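Local coordinates for protein response regulator receiver (Brucella melitensis biovar Abortus, PDB 4G97) that probably acts as a phosphorylation-controlled response regulator whose sigma-factor-like domain binds an anti-sigma factor to switch on the general stress response, at residues L94-F99 against S131-R136; S135-T140 against L249-L254; L150-I155 against I169-D174; L142-D147 against M187-I192. All coordinates share one frame; numbering follows the deposited sequence.

Contact 1. Residues L94-F99 against S131-R136; sequences LPRQAF and SGEISR
Arg96 and Phe99, one turn apart on helix 94-104, reach from their helix to two separate branches of Ile134 near the end of helix 120-135. The isoleucine divides its methyls between them. Its CG2, anti to the backbone N, lies over one face of the Phe99 ring, 4.1 Å from the ring centroid and 27° off the normal, a CH-pi contact that is tightest at CE2. Its CD1 sits 3.8 Å above the plane of the Arg96 guanidinium, displaced toward the rim, and also touches CG of the same arginine, the two chains sliding past each other in opposite directions. On the Phe99 ring, CE1 approaches Ser131 OG at 3.9 Å.

The short helical segments meet at 83°, nearly perpendicular, with axes 9.9 Å apart, an arrangement within the sigma-like domain of PhyR, a family of the helix-turn-helix clan. Helix 243-265 adds a third wall: Ile134 and Phe99 touch Lys247 there, and Arg96 touches Phe255.

An extended Arg96 chain, with chi3 at 174°, sets NE beside Glu133. Arg96 NE and Glu133 OE1 are 3.5 Å apart, a salt bridge whose hydrogen bond is weak; the Glu133 carboxylate is steeply inclined to the Arg96 guanidinium. NH1 is hydrogen-bonded to Ser251 OG and Gln252 OE1 of helix 243-265, while Arg96 NH2 gives a hydrogen bond of 3.3 Å to the O of a water lying at the guanidinium edge, in its plane. The O of that water in turn donates to Glu133 O at 2.9 Å, tying the arginine to the backbone of the opposite helix.

Contact 2. Residues S135-T140 against L249-L254; sequences SRQVAT and LISQAL
Gln137 lays its carboxamide against the turn of helix 243-265 that carries Ile250 and Ser251. Its chain leaves the backbone with CG anti to the carbonyl carbon and continues extended (chi2 171°), crossing Ile250 at about a right angle. At the tip, OE1 comes to 3.2 Å from Ile250 CG2, and NE2 rests 3.5 Å from Ser251 CB. These are contacts of packing; the polar needs of the amide are met by other residues, with OE1 hydrogen-bonded to His164 NE2 and NE2 to Ile134 O. Nearer its root, Gln137 CB touches Leu254 CD1 at 4.0 Å.

Leu254, one helical turn on from Ile250 and Ser251, meets the loop from Gln137 to Thr140. Its CD2 packs 3.3 Å from Thr140 OG1, the leucine and threonine side chains passing in opposite directions. Thr140 holds OG1 anti to the carbonyl carbon (chi1 -57°), and from there the hydroxyl gives a hydrogen bond of 2.9 Å to Val138 O. The donor stands 39° out of the carbonyl plane. The bond joins Thr140 to the carbonyl two residues earlier, and Leu254 CD1 lies beside both oxygens.

The water that also binds Arg96 NH2 is hydrogen-bonded at 2.7 Å to Ser251 OG, whose other partner Arg96 lies on helix 94-104, and it lies near Arg136 O.

The whole is a linker lying against a terminal helix: residues 135-140 lead from helix 120-135 into strand 141-145, the first strand of the receiver sheet, while resting on helix 243-265, consistent with the closed, domain-docked form known for PhyR proteins.

Contact 3. Residues L150-I155 against I169-D174; sequences LIAMDI and IARTKD
Ala152, on helix 149-161, comes closest to the end of strand 165-170 at Ile169, with their CA atoms 7.1 Å apart. After Ala170 the strand gives way to a short turn, and helix 173-183 then starts with Thr172 at its N-cap, the hydroxyl capping Glu175 N.

Ala152 CB points toward the strand and is met from two directions. Ile169 CG2 lies 3.9 Å from Ala152 CB, and Arg171 NH1 is 3.5 Å from the same CB. Such packing belongs to the beta-alpha-beta crossover of the receiver domain, in which strand 141-145 and strand 165-170 are neighbours and helix 149-161 runs between them in sequence; Ile169 also touches Ile144 of the neighbouring strand 141-145.

Arg171 bends at chi2 (-92°), and its guanidinium lies above the Ile169 side chain, with CG2 of that isoleucine 3.7 Å from the plane and over its centre. Met153 extends the patch toward the surface. Its chain is bent at chi2 and chi3, and Met153 CE touches Ile169 CD1 at 3.9 Å, the two side chains crossing at about a right angle. Met153 CE also lies at the edge of the Arg171 guanidinium, 4.2 Å from NH2.

Contact 4. Residues L142-D147 against M187-I192; sequences LMIIED and MVLADI
Asp191, at the end of strand 187-191, meets Glu146 through CB, CG and OD2. Asp191 CB lies 3.4 Å from Glu146 OE2 and near Ile145 O. CG stands anti to the backbone N (chi1 -161°) and again faces OE2. At the tip, Asp191 OD2 comes within 2.5 Å of Glu146 OE2, the carboxylate planes 78° apart, and it forms a salt bridge with Lys239. OD1 is held by Gln193 N, while Glu146 OE1 is bound by Glu148 N.

Asp191 is the predicted site of phosphorylation, unmodified in this structure. With Glu146 and nearby Asp147 it makes up the acidic cluster characteristic of CheY-like receivers, Lys239 beside it, at the C-terminal ends of parallel strands. The strands run 7° apart, joined by a ladder: Met143 N to Met187 O, Leu189 N to Met143 O, Ile145 N to Leu189 O, and Asp191 N to Ile145 O at 2.7 Å.

On the sheet face carrying Leu142 and Leu189, their CD1 atoms touch at 3.7 Å, and helix 149-161 packs over Leu189 and Ile144. On the other face Met143 CE lies 3.5 Å from Val188 CG2, while Ile145 CD1 touches both Val188 CG1 and Ala190 CB under helix 200-210.

Contact 4 lies in the buried sheet core and combines a backbone ladder with aliphatic packing, ending in acids at the strand tips. Contact 3, its centre about 6 Å from that of contact 4, covers the same sheet from a partly exposed flank by side-chain packing, and backbone bonds from Ala170 to Ile144 and Glu146 join the two. Contact 1 joins two helices of the sigma-like part, beside helix 243-265, and is buried, with a salt bridge; contact 2 joins the connecting loop to that helix and is partly buried. They share Ser135, Arg136 and a water. Met187 links contact 2 to contact 4, its CE touching Leu254 and Ala253.

Contact 1. Residues L94-F99 against S131-R136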
loop_
_atom_site.group_PDB
_atom_site.type_symbol
_atom_site.label_atom_id
_atom_site.label_comp_id
_atom_site.label_asym_id
_atom_site.label_seq_id
_atom_site.Cartn_x
_atom_site.Cartn_y
_atom_site.Cartn_z
ATOM N N LEU A 94 -11.546 -7.940 -6.883
ATOM C CA LEU A 94 -10.672 -9.051 -7.275
ATOM C C LEU A 94 -9.530 -8.685 -8.231
ATOM O O LEU A 94 -8.418 -9.141 -7.967
ATOM C CB LEU A 94 -11.488 -10.252 -7.792
ATOM C CG LEU A 94 -10.944 -11.649 -7.475
ATOM C CD1 LEU A 94 -11.255 -12.050 -6.028
ATOM C CD2 LEU A 94 -11.552 -12.684 -8.411
ATOM N N PRO A 95 -9.710 -7.862 -9.306
ATOM C CA PRO A 95 -8.550 -7.511 -10.153
ATOM C C PRO A 95 -7.536 -6.646 -9.396
ATOM O O PRO A 95 -6.340 -6.770 -9.627
ATOM C CB PRO A 95 -9.178 -6.750 -11.333
ATOM C CG PRO A 95 -10.623 -7.065 -11.282
ATOM C CD PRO A 95 -10.936 -7.225 -9.826
ATOM N N ARG A 96 -8.012 -5.799 -8.463
ATOM C CA ARG A 96 -7.130 -4.973 -7.624
ATOM C C ARG A 96 -6.359 -5.857 -6.641
ATOM O O ARG A 96 -5.173 -5.627 -6.443
ATOM C CB ARG A 96 -7.889 -3.832 -6.936
ATOM C CG ARG A 96 -8.247 -2.752 -7.938
ATOM C CD ARG A 96 -8.887 -1.528 -7.333
ATOM N NE ARG A 96 -9.066 -0.493 -8.358
ATOM C CZ ARG A 96 -8.172 0.437 -8.666
ATOM N NH1 ARG A 96 -7.017 0.506 -8.007
ATOM N NH2 ARG A 96 -8.430 1.321 -9.624
ATOM N N GLN A 97 -6.994 -6.937 -6.131
ATOM C CA GLN A 97 -6.337 -7.928 -5.265
ATOM C C GLN A 97 -5.234 -8.637 -6.050
ATOM O O GLN A 97 -4.133 -8.821 -5.536
ATOM C CB GLN A 97 -7.341 -8.979 -4.782
ATOM C CG GLN A 97 -8.401 -8.438 -3.844
ATOM C CD GLN A 97 -9.304 -9.519 -3.327
ATOM O OE1 GLN A 97 -8.860 -10.602 -2.943
ATOM N NE2 GLN A 97 -10.593 -9.223 -3.266
ATOM N N ALA A 98 -5.525 -8.996 -7.319
ATOM C CA ALA A 98 -4.595 -9.705 -8.180
ATOM C C ALA A 98 -3.354 -8.864 -8.459
ATOM O O ALA A 98 -2.232 -9.340 -8.265
ATOM C CB ALA A 98 -5.297 -10.123 -9.475
ATOM N N PHE A 99 -3.546 -7.594 -8.849
ATOM C CA PHE A 99 -2.439 -6.682 -9.135
ATOM C C PHE A 99 -1.610 -6.402 -7.883
ATOM O O PHE A 99 -0.369 -6.373 -7.960
ATOM C CB PHE A 99 -2.963 -5.373 -9.758
ATOM C CG PHE A 99 -1.921 -4.655 -10.584
ATOM C CD1 PHE A 99 -1.784 -4.919 -11.942
ATOM C CD2 PHE A 99 -1.073 -3.719 -10.004
ATOM C CE1 PHE A 99 -0.798 -4.276 -12.699
ATOM C CE2 PHE A 99 -0.092 -3.072 -10.764
ATOM C CZ PHE A 99 0.032 -3.348 -12.107
ATOM N N SER A 131 -4.587 -4.140 -14.809
ATOM C CA SER A 131 -3.587 -3.327 -15.505
ATOM C C SER A 131 -4.188 -2.101 -16.205
ATOM O O SER A 131 -3.583 -1.033 -16.159
ATOM C CB SER A 131 -2.762 -4.168 -16.472
ATOM O OG SER A 131 -1.420 -3.712 -16.471
ATOM N N GLY A 132 -5.393 -2.254 -16.766
ATOM C CA GLY A 132 -6.134 -1.178 -17.418
ATOM C C GLY A 132 -6.654 -0.148 -16.432
ATOM O O GLY A 132 -6.504 1.059 -16.653
ATOM N N GLU A 133 -7.280 -0.624 -15.335
ATOM C CA GLU A 133 -7.802 0.226 -14.258
ATOM C C GLU A 133 -6.653 0.964 -13.574
ATOM O O GLU A 133 -6.692 2.182 -13.484
ATOM C CB GLU A 133 -8.539 -0.622 -13.216
ATOM C CG GLU A 133 -10.042 -0.647 -13.364
ATOM C CD GLU A 133 -10.680 -1.687 -12.463
ATOM O OE1 GLU A 133 -10.778 -1.437 -11.238
ATOM O OE2 GLU A 133 -11.039 -2.772 -12.976
ATOM N N ILE A 134 -5.621 0.221 -13.121
ATOM C CA ILE A 134 -4.445 0.742 -12.416
ATOM C C ILE A 134 -3.622 1.718 -13.255
ATOM O O ILE A 134 -3.101 2.677 -12.694
ATOM C CB ILE A 134 -3.622 -0.416 -11.743
ATOM C CG1 ILE A 134 -4.279 -0.889 -10.421
ATOM C CG2 ILE A 134 -2.155 -0.048 -11.479
ATOM C CD1 ILE A 134 -5.391 -1.904 -10.504
ATOM N N SER A 135 -3.518 1.497 -14.593
ATOM C CA SER A 135 -2.758 2.383 -15.498
ATOM C C SER A 135 -3.517 3.676 -15.831
ATOM O O SER A 135 -2.909 4.651 -16.287
ATOM C CB SER A 135 -2.368 1.651 -16.777
ATOM N N ARG A 136 -4.832 3.686 -15.581
ATOM C CA ARG A 136 -5.699 4.838 -15.818
ATOM C C ARG A 136 -6.037 5.479 -14.460
ATOM O O ARG A 136 -6.870 4.982 -13.703
ATOM C CB ARG A 136 -6.934 4.411 -16.640
ATOM C CG ARG A 136 -7.977 5.490 -16.870
ATOM C CD ARG A 136 -9.220 5.133 -16.076
ATOM N NE ARG A 136 -10.306 6.093 -16.251
ATOM C CZ ARG A 136 -10.428 7.231 -15.574
ATOM N NH1 ARG A 136 -9.506 7.589 -14.687
ATOM N NH2 ARG A 136 -11.461 8.028 -15.794
HETATM O O HOH W 1 -6.453 3.602 -10.927
#

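Contact 2. Residues S135-T140 against L249-L254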
loop_
_atom_site.group_PDB
_atom_site.type_symbol
_atom_site.label_atom_id
_atom_site.label_comp_id
_atom_site.label_asym_id
_atom_site.label_seq_id
_atom_site.Cartn_x
_atom_site.Cartn_y
_atom_site.Cartn_z
ATOM N N SER A 135 -3.518 1.497 -14.593
ATOM C CA SER A 135 -2.758 2.383 -15.498
ATOM C C SER A 135 -3.517 3.676 -15.831
ATOM O O SER A 135 -2.909 4.651 -16.287
ATOM C CB SER A 135 -2.368 1.651 -16.777
ATOM N N ARG A 136 -4.832 3.686 -15.581
ATOM C CA ARG A 136 -5.699 4.838 -15.818
ATOM C C ARG A 136 -6.037 5.479 -14.460
ATOM O O ARG A 136 -6.870 4.982 -13.703
ATOM C CB ARG A 136 -6.934 4.411 -16.640
ATOM C CG ARG A 136 -7.977 5.490 -16.870
ATOM C CD ARG A 136 -9.220 5.133 -16.076
ATOM N NE ARG A 136 -10.306 6.093 -16.251
ATOM C CZ ARG A 136 -10.428 7.231 -15.574
ATOM N NH1 ARG A 136 -9.506 7.589 -14.687
ATOM N NH2 ARG A 136 -11.461 8.028 -15.794
ATOM N N GLN A 137 -5.301 6.535 -14.121
ATOM C CA GLN A 137 -5.458 7.234 -12.848
ATOM C C GLN A 137 -5.821 8.684 -13.131
ATOM O O GLN A 137 -5.373 9.236 -14.132
ATOM C CB GLN A 137 -4.144 7.157 -12.037
ATOM C CG GLN A 137 -3.733 5.724 -11.658
ATOM C CD GLN A 137 -2.351 5.609 -11.058
ATOM O OE1 GLN A 137 -1.785 6.575 -10.554
ATOM N NE2 GLN A 137 -1.819 4.385 -10.988
ATOM N N VAL A 138 -6.645 9.299 -12.258
ATOM C CA VAL A 138 -7.023 10.720 -12.383
ATOM C C VAL A 138 -5.742 11.529 -12.137
ATOM O O VAL A 138 -5.073 11.311 -11.120
ATOM C CB VAL A 138 -8.162 11.110 -11.394
ATOM C CG1 VAL A 138 -8.587 12.559 -11.595
ATOM C CG2 VAL A 138 -9.370 10.176 -11.551
ATOM N N ALA A 139 -5.381 12.423 -13.075
ATOM C CA ALA A 139 -4.167 13.235 -12.958
ATOM C C ALA A 139 -4.189 14.005 -11.645
ATOM O O ALA A 139 -5.135 14.756 -11.376
ATOM C CB ALA A 139 -4.028 14.182 -14.155
ATOM N N THR A 140 -3.155 13.807 -10.832
ATOM C CA THR A 140 -3.028 14.398 -9.511
ATOM C C THR A 140 -1.735 15.170 -9.368
ATOM O O THR A 140 -0.696 14.781 -9.917
ATOM C CB THR A 140 -3.197 13.261 -8.426
ATOM O OG1 THR A 140 -4.449 12.622 -8.625
ATOM C CG2 THR A 140 -3.163 13.760 -7.009
ATOM N N LEU A 249 0.209 1.343 -5.586
ATOM C CA LEU A 249 -0.170 2.032 -4.365
ATOM C C LEU A 249 -0.761 3.416 -4.613
ATOM O O LEU A 249 -1.691 3.788 -3.914
ATOM C CB LEU A 249 0.932 2.025 -3.326
ATOM C CG LEU A 249 1.277 0.620 -2.796
ATOM C CD1 LEU A 249 2.566 0.654 -2.018
ATOM C CD2 LEU A 249 0.132 0.034 -1.962
ATOM N N ILE A 250 -0.287 4.133 -5.655
ATOM C CA ILE A 250 -0.897 5.412 -6.036
ATOM C C ILE A 250 -2.328 5.153 -6.502
ATOM O O ILE A 250 -3.244 5.860 -6.076
ATOM C CB ILE A 250 -0.083 6.223 -7.086
ATOM C CG1 ILE A 250 1.240 6.685 -6.476
ATOM C CG2 ILE A 250 -0.905 7.453 -7.567
ATOM C CD1 ILE A 250 2.237 7.191 -7.506
ATOM N N SER A 251 -2.517 4.122 -7.342
ATOM C CA SER A 251 -3.824 3.725 -7.847
ATOM C C SER A 251 -4.800 3.437 -6.688
ATOM O O SER A 251 -5.923 3.948 -6.701
ATOM C CB SER A 251 -3.703 2.502 -8.749
ATOM O OG SER A 251 -4.991 2.101 -9.185
ATOM N N GLN A 252 -4.385 2.617 -5.700
ATOM C CA GLN A 252 -5.232 2.329 -4.537
ATOM C C GLN A 252 -5.567 3.596 -3.766
ATOM O O GLN A 252 -6.722 3.796 -3.399
ATOM C CB GLN A 252 -4.565 1.326 -3.586
ATOM C CG GLN A 252 -4.479 -0.084 -4.124
ATOM C CD GLN A 252 -5.816 -0.689 -4.425
ATOM O OE1 GLN A 252 -6.175 -0.831 -5.573
ATOM N NE2 GLN A 252 -6.562 -1.100 -3.412
ATOM N N ALA A 253 -4.568 4.445 -3.509
ATOM C CA ALA A 253 -4.760 5.684 -2.737
ATOM C C ALA A 253 -5.807 6.611 -3.375
ATOM O O ALA A 253 -6.597 7.216 -2.650
ATOM C CB ALA A 253 -3.443 6.419 -2.565
ATOM N N LEU A 254 -5.792 6.726 -4.718
ATOM C CA LEU A 254 -6.727 7.538 -5.486
ATOM C C LEU A 254 -8.093 6.856 -5.580
ATOM O O LEU A 254 -9.100 7.552 -5.608
ATOM C CB LEU A 254 -6.192 7.813 -6.887
ATOM C CG LEU A 254 -4.978 8.730 -7.004
ATOM C CD1 LEU A 254 -4.456 8.722 -8.423
ATOM C CD2 LEU A 254 -5.319 10.165 -6.588
HETATM O O HOH W 1 -6.453 3.602 -10.927
#

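Contact 3. Residues L150-I155 against I169-D174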
loop_
_atom_site.group_PDB
_atom_site.type_symbol
_atom_site.label_atom_id
_atom_site.label_comp_id
_atom_site.label_asym_id
_atom_site.label_seq_id
_atom_site.Cartn_x
_atom_site.Cartn_y
_atom_site.Cartn_z
ATOM N N LEU A 150 18.520 10.375 -6.739
ATOM C CA LEU A 150 18.152 9.310 -7.669
ATOM C C LEU A 150 16.805 8.666 -7.324
ATOM O O LEU A 150 16.040 8.361 -8.235
ATOM C CB LEU A 150 19.291 8.278 -7.816
ATOM C CG LEU A 150 19.094 7.113 -8.782
ATOM C CD1 LEU A 150 18.991 7.594 -10.216
ATOM C CD2 LEU A 150 20.251 6.130 -8.668
ATOM N N ILE A 151 16.498 8.492 -6.021
ATOM C CA ILE A 151 15.198 7.940 -5.594
ATOM C C ILE A 151 14.099 8.965 -5.959
ATOM O O ILE A 151 13.113 8.582 -6.574
ATOM C CB ILE A 151 15.169 7.542 -4.086
ATOM C CG1 ILE A 151 16.261 6.486 -3.782
ATOM C CG2 ILE A 151 13.761 7.004 -3.685
ATOM C CD1 ILE A 151 16.601 6.266 -2.254
ATOM N N ALA A 152 14.318 10.264 -5.634
ATOM C CA ALA A 152 13.395 11.384 -5.918
ATOM C C ALA A 152 13.039 11.452 -7.417
ATOM O O ALA A 152 11.857 11.557 -7.753
ATOM C CB ALA A 152 14.010 12.700 -5.454
ATOM N N MET A 153 14.054 11.297 -8.310
ATOM C CA MET A 153 13.849 11.312 -9.764
ATOM C C MET A 153 13.139 10.082 -10.263
ATOM O O MET A 153 12.336 10.195 -11.187
ATOM C CB MET A 153 15.165 11.524 -10.545
ATOM C CG MET A 153 15.814 12.872 -10.324
ATOM S SD MET A 153 14.695 14.288 -10.524
ATOM C CE MET A 153 15.349 15.373 -9.269
ATOM N N ASP A 154 13.417 8.895 -9.673
ATOM C CA ASP A 154 12.750 7.669 -10.117
ATOM C C ASP A 154 11.254 7.671 -9.803
ATOM O O ASP A 154 10.461 7.195 -10.623
ATOM C CB ASP A 154 13.457 6.402 -9.597
ATOM C CG ASP A 154 14.851 6.138 -10.194
ATOM O OD1 ASP A 154 15.192 6.763 -11.249
ATOM O OD2 ASP A 154 15.602 5.311 -9.613
ATOM N N ILE A 155 10.869 8.213 -8.630
ATOM C CA ILE A 155 9.463 8.362 -8.234
ATOM C C ILE A 155 8.821 9.365 -9.224
ATOM O O ILE A 155 7.768 9.072 -9.783
ATOM C CB ILE A 155 9.314 8.871 -6.763
ATOM C CG1 ILE A 155 9.920 7.892 -5.744
ATOM C CG2 ILE A 155 7.835 9.136 -6.431
ATOM C CD1 ILE A 155 10.315 8.557 -4.470
ATOM N N ILE A 169 9.948 18.717 -4.948
ATOM C CA ILE A 169 10.651 17.726 -4.149
ATOM C C ILE A 169 11.182 18.426 -2.922
ATOM O O ILE A 169 12.003 19.336 -3.041
ATOM C CB ILE A 169 11.772 17.008 -4.969
ATOM C CG1 ILE A 169 11.166 16.199 -6.155
ATOM C CG2 ILE A 169 12.601 16.093 -4.062
ATOM C CD1 ILE A 169 12.129 15.716 -7.186
ATOM N N ALA A 170 10.701 18.020 -1.745
ATOM C CA ALA A 170 11.170 18.566 -0.469
ATOM C C ALA A 170 12.206 17.587 0.127
ATOM O O ALA A 170 11.986 16.379 0.101
ATOM C CB ALA A 170 10.007 18.736 0.475
ATOM N N ARG A 171 13.349 18.109 0.605
ATOM C CA ARG A 171 14.436 17.306 1.178
ATOM C C ARG A 171 14.417 17.296 2.720
ATOM O O ARG A 171 14.958 16.374 3.331
ATOM C CB ARG A 171 15.814 17.763 0.635
ATOM C CG ARG A 171 15.894 17.949 -0.890
ATOM C CD ARG A 171 16.348 16.705 -1.633
ATOM N NE ARG A 171 16.291 16.863 -3.093
ATOM C CZ ARG A 171 16.274 15.856 -3.966
ATOM N NH1 ARG A 171 16.286 14.595 -3.540
ATOM N NH2 ARG A 171 16.231 16.101 -5.272
ATOM N N THR A 172 13.796 18.313 3.344
ATOM C CA THR A 172 13.709 18.433 4.815
ATOM C C THR A 172 12.263 18.675 5.233
ATOM O O THR A 172 11.427 18.918 4.367
ATOM C CB THR A 172 14.597 19.591 5.342
ATOM O OG1 THR A 172 13.892 20.831 5.218
ATOM C CG2 THR A 172 15.951 19.672 4.655
ATOM N N LYS A 173 11.982 18.670 6.559
ATOM C CA LYS A 173 10.647 18.943 7.099
ATOM C C LYS A 173 10.216 20.387 6.778
ATOM O O LYS A 173 9.075 20.608 6.368
ATOM C CB LYS A 173 10.615 18.677 8.606
ATOM C CG LYS A 173 9.276 18.984 9.268
ATOM C CD LYS A 173 9.365 18.886 10.773
ATOM C CE LYS A 173 8.066 19.256 11.437
ATOM N NZ LYS A 173 7.842 20.729 11.447
ATOM N N ASP A 174 11.141 21.351 6.945
ATOM C CA ASP A 174 10.942 22.781 6.689
ATOM C C ASP A 174 10.615 23.069 5.224
ATOM O O ASP A 174 9.715 23.864 4.960
ATOM C CB ASP A 174 12.176 23.567 7.118
#

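Contact 4. Residues L142-D147 against M187-I192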
loop_
_atom_site.group_PDB
_atom_site.type_symbol
_atom_site.label_atom_id
_atom_site.label_comp_id
_atom_site.label_asym_id
_atom_site.label_seq_id
_atom_site.Cartn_x
_atom_site.Cartn_y
_atom_site.Cartn_z
ATOM N N LEU A 142 1.201 16.115 -7.028
ATOM C CA LEU A 142 1.764 15.536 -5.826
ATOM C C LEU A 142 3.090 16.094 -5.390
ATOM O O LEU A 142 3.883 16.578 -6.196
ATOM C CB LEU A 142 1.749 13.996 -5.874
ATOM C CG LEU A 142 2.446 13.320 -7.027
ATOM C CD1 LEU A 142 3.941 13.203 -6.760
ATOM C CD2 LEU A 142 1.831 11.941 -7.278
ATOM N N MET A 143 3.323 16.028 -4.098
ATOM C CA MET A 143 4.578 16.451 -3.524
ATOM C C MET A 143 5.386 15.195 -3.130
ATOM O O MET A 143 4.829 14.246 -2.554
ATOM C CB MET A 143 4.310 17.331 -2.319
ATOM C CG MET A 143 5.557 17.756 -1.591
ATOM S SD MET A 143 5.286 18.800 -0.137
ATOM C CE MET A 143 3.827 18.126 0.501
ATOM N N ILE A 144 6.705 15.223 -3.434
ATOM C CA ILE A 144 7.663 14.176 -3.077
ATOM C C ILE A 144 8.530 14.692 -1.942
ATOM O O ILE A 144 9.121 15.753 -2.081
ATOM C CB ILE A 144 8.530 13.710 -4.286
ATOM C CG1 ILE A 144 7.631 13.114 -5.404
ATOM C CG2 ILE A 144 9.624 12.643 -3.804
ATOM C CD1 ILE A 144 8.310 12.833 -6.732
ATOM N N ILE A 145 8.595 13.963 -0.818
ATOM C CA ILE A 145 9.508 14.271 0.286
ATOM C C ILE A 145 10.557 13.158 0.236
ATOM O O ILE A 145 10.292 12.017 0.641
ATOM C CB ILE A 145 8.886 14.419 1.695
ATOM C CG1 ILE A 145 7.707 15.441 1.700
ATOM C CG2 ILE A 145 9.992 14.887 2.661
ATOM C CD1 ILE A 145 6.843 15.386 2.902
ATOM N N GLU A 146 11.712 13.473 -0.343
ATOM C CA GLU A 146 12.795 12.511 -0.543
ATOM C C GLU A 146 14.132 13.241 -0.702
ATOM O O GLU A 146 14.259 14.077 -1.594
ATOM C CB GLU A 146 12.487 11.616 -1.774
ATOM C CG GLU A 146 13.616 10.690 -2.200
ATOM C CD GLU A 146 13.965 9.662 -1.149
ATOM O OE1 GLU A 146 15.086 9.721 -0.597
ATOM O OE2 GLU A 146 13.079 8.842 -0.824
ATOM N N ASP A 147 15.121 12.914 0.153
ATOM C CA ASP A 147 16.461 13.535 0.127
ATOM C C ASP A 147 17.460 12.906 -0.863
ATOM O O ASP A 147 18.423 13.576 -1.222
ATOM C CB ASP A 147 17.080 13.587 1.537
ATOM C CG ASP A 147 17.371 12.230 2.158
ATOM O OD1 ASP A 147 16.708 11.235 1.768
ATOM O OD2 ASP A 147 18.233 12.166 3.054
ATOM N N MET A 187 -1.807 14.982 -3.000
ATOM C CA MET A 187 -1.219 13.747 -2.490
ATOM C C MET A 187 0.235 13.998 -2.124
ATOM O O MET A 187 0.892 14.873 -2.709
ATOM C CB MET A 187 -1.310 12.666 -3.602
ATOM C CG MET A 187 -0.825 11.275 -3.186
ATOM S SD MET A 187 -1.069 10.005 -4.457
ATOM C CE MET A 187 -2.705 9.630 -4.221
ATOM N N VAL A 188 0.757 13.188 -1.181
ATOM C CA VAL A 188 2.150 13.246 -0.741
ATOM C C VAL A 188 2.771 11.838 -0.823
ATOM O O VAL A 188 2.136 10.864 -0.415
ATOM C CB VAL A 188 2.277 13.869 0.693
ATOM C CG1 VAL A 188 3.716 13.864 1.189
ATOM C CG2 VAL A 188 1.721 15.292 0.732
ATOM N N LEU A 189 4.019 11.749 -1.338
ATOM C CA LEU A 189 4.832 10.524 -1.352
ATOM C C LEU A 189 6.028 10.919 -0.501
ATOM O O LEU A 189 6.777 11.823 -0.887
ATOM C CB LEU A 189 5.249 10.100 -2.772
ATOM C CG LEU A 189 4.134 10.159 -3.830
ATOM C CD1 LEU A 189 4.673 9.960 -5.184
ATOM C CD2 LEU A 189 3.037 9.177 -3.558
ATOM N N ALA A 190 6.112 10.352 0.731
ATOM C CA ALA A 190 7.124 10.739 1.711
ATOM C C ALA A 190 8.067 9.646 2.162
ATOM O O ALA A 190 7.628 8.560 2.564
ATOM C CB ALA A 190 6.457 11.354 2.937
ATOM N N ASP A 191 9.370 9.958 2.148
ATOM C CA ASP A 191 10.373 9.057 2.718
ATOM C C ASP A 191 10.267 9.163 4.248
ATOM O O ASP A 191 9.933 10.228 4.772
ATOM C CB ASP A 191 11.796 9.421 2.290
ATOM C CG ASP A 191 12.760 8.252 2.477
ATOM O OD1 ASP A 191 12.936 7.799 3.632
ATOM O OD2 ASP A 191 13.291 7.764 1.470
ATOM N N ILE A 192 10.532 8.063 4.946
ATOM C CA ILE A 192 10.475 7.977 6.410
ATOM C C ILE A 192 11.562 8.800 7.136
ATOM O O ILE A 192 11.272 9.438 8.148
ATOM C CB ILE A 192 10.373 6.473 6.830
ATOM C CG1 ILE A 192 9.005 6.165 7.391
ATOM C CG2 ILE A 192 11.493 5.961 7.746
ATOM C CD1 ILE A 192 8.023 5.982 6.389
#